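Nitrogen regulatory PII-like protein (Bacillus subtilis subsp. subtilis, PDB 4R25) belongs to the PII family of nitrogen regulators and is required for full induction of the nrgAB operon when ammonium is limiting. Local coordinates at the interface of chains A and B. Sequence-based numbering; all coordinates share one arbitrary frame. Chains: chain A/B, Nitrogen regulatory PII-like protein.

The interface of chains A and B. Residues chain A 30-32; chain B 35-38.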
ATOM      1  N   LEU A  30      -1.442  -0.230  14.356  1.00 35.18           N
ATOM      2  CA  LEU A  30      -0.695  -0.099  13.121  1.00 38.44           C
ATOM      3  C   LEU A  30      -0.624  -1.455  12.421  1.00 43.05           C
ATOM      4  O   LEU A  30      -0.891  -2.488  13.031  1.00 41.19           O
ATOM      5  CB  LEU A  30       0.704   0.450  13.415  1.00 33.01           C
ATOM      6  CG  LEU A  30       1.565  -0.377  14.369  1.00 41.02           C
ATOM      7  CD1 LEU A  30       2.194  -1.547  13.642  1.00 33.88           C
ATOM      8  CD2 LEU A  30       2.636   0.475  15.043  1.00 36.77           C
ATOM      9  N   THR A  31      -0.277  -1.453  11.138  1.00 40.34           N
ATOM     10  CA  THR A  31      -0.093  -2.707  10.413  1.00 30.73           C
ATOM     11  C   THR A  31       1.343  -2.831   9.923  1.00 35.81           C
ATOM     12  O   THR A  31       2.029  -1.836   9.716  1.00 39.39           O
ATOM     13  CB  THR A  31      -1.042  -2.815   9.214  1.00 35.15           C
ATOM     14  OG1 THR A  31      -0.913  -1.643   8.404  1.00 57.67           O
ATOM     15  CG2 THR A  31      -2.491  -2.942   9.686  1.00 43.03           C
ATOM     16  N   PHE A  32       1.806  -4.056   9.746  1.00 29.94           N
ATOM     17  CA  PHE A  32       3.142  -4.245   9.227  1.00 28.74           C
ATOM     18  C   PHE A  32       3.249  -5.524   8.413  1.00 32.28           C
ATOM     19  O   PHE A  32       2.388  -6.398   8.484  1.00 34.26           O
ATOM     20  CB  PHE A  32       4.195  -4.188  10.348  1.00 27.43           C
ATOM     21  CG  PHE A  32       4.066  -5.275  11.367  1.00 33.28           C
ATOM     22  CD1 PHE A  32       4.832  -6.425  11.272  1.00 44.91           C
ATOM     23  CD2 PHE A  32       3.188  -5.143  12.438  1.00 38.85           C
ATOM     24  CE1 PHE A  32       4.716  -7.435  12.222  1.00 53.91           C
ATOM     25  CE2 PHE A  32       3.065  -6.147  13.385  1.00 41.44           C
ATOM     26  CZ  PHE A  32       3.831  -7.293  13.280  1.00 45.33           C
TER
ATOM     27  N   VAL B  35      -1.312  -9.533   6.258  1.00 37.05           N
ATOM     28  CA  VAL B  35      -0.375  -8.710   6.993  1.00 38.67           C
ATOM     29  C   VAL B  35      -0.674  -8.869   8.473  1.00 42.13           C
ATOM     30  O   VAL B  35      -1.535  -9.652   8.865  1.00 50.07           O
ATOM     31  CB  VAL B  35      -0.497  -7.230   6.600  1.00 41.91           C
ATOM     32  CG1 VAL B  35      -0.146  -7.046   5.142  1.00 33.69           C
ATOM     33  CG2 VAL B  35      -1.908  -6.724   6.872  1.00 36.30           C
ATOM     34  N   HIS B  36       0.036  -8.119   9.299  1.00 49.81           N
ATOM     35  CA  HIS B  36      -0.183  -8.176  10.730  1.00 37.27           C
ATOM     36  C   HIS B  36      -0.713  -6.873  11.272  1.00 39.44           C
ATOM     37  O   HIS B  36      -0.366  -5.796  10.794  1.00 40.96           O
ATOM     38  CB  HIS B  36       1.101  -8.541  11.458  1.00 49.92           C
ATOM     39  CG  HIS B  36       1.504  -9.964  11.276  1.00 47.66           C
ATOM     40  ND1 HIS B  36       2.662 -10.331  10.625  1.00 57.10           N
ATOM     41  CD2 HIS B  36       0.898 -11.114  11.645  1.00 48.00           C
ATOM     42  CE1 HIS B  36       2.756 -11.646  10.608  1.00 53.85           C
ATOM     43  NE2 HIS B  36       1.695 -12.146  11.220  1.00 62.72           N
ATOM     44  N   GLY B  37      -1.572  -6.993  12.273  1.00 38.77           N
ATOM     45  CA  GLY B  37      -2.065  -5.851  13.004  1.00 38.15           C
ATOM     46  C   GLY B  37      -1.424  -5.842  14.377  1.00 44.99           C
ATOM     47  O   GLY B  37      -1.097  -6.881  14.947  1.00 41.57           O
ATOM     48  N   CYS B  38      -1.236  -4.650  14.910  1.00 41.80           N
ATOM     49  CA  CYS B  38      -0.645  -4.503  16.221  1.00 47.76           C
ATOM     50  C   CYS B  38      -1.454  -3.474  16.972  1.00 45.26           C
ATOM     51  O   CYS B  38      -1.584  -2.338  16.519  1.00 48.38           O
ATOM     52  CB  CYS B  38       0.810  -4.047  16.101  1.00 44.81           C
ATOM     53  SG  CYS B  38       1.680  -3.959  17.662  1.00 56.42           S
TER
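In A:Phe32 a first torsion of 63° places CG between the backbone N and the carbonyl carbon and directs the phenyl ring toward B:His36 of the neighbouring chain, while the second torsion, close to perpendicular, helps turn a face of the ring to it. The strand backbone sets CB of B:His36 over that face, and a chi1 of -72°, with CG anti to the carbonyl carbon, carries the imidazole past the rim. The methylene CB lies 3.7 Å from the centroid of the A:Phe32 ring, displaced toward the rim, where CZ and CE2 approach it. This is a CH-pi contact made by the aliphatic root of the histidine; the two side chains run at a slant to each other, with ND1 of B:His36 3.9 Å from CE1 of A:Phe32. On the same side of the paired strands, the CD1 methyl of A:Leu30 rests 3.8 Å from CB of B:Cys38, and CE2 of A:Phe32 also comes near that CB.

Beneath this apolar layer the backbones illustrate how antiparallel pairing can join subunits. A:Leu30 and B:Cys38 exchange two hydrogen bonds, the amide N of B:Cys38 reaching the carbonyl O of A:Leu30 at 2.9 Å. A:Phe32 and B:His36 do the same: the bond from B:His36 N to A:Phe32 O is the straighter, 168° at the hydrogen, whereas A:Phe32 N meets B:His36 O tilted from the carbonyl plane. Between these pairs, A:Thr31 is bridged with B:Gly37, which has no side chain.

Both segments belong to strand 29-44 of their chains, so the pairing continues a beta-sheet from one subunit into the next within the three-chain assembly, consistent with the trimer typical of PII proteins.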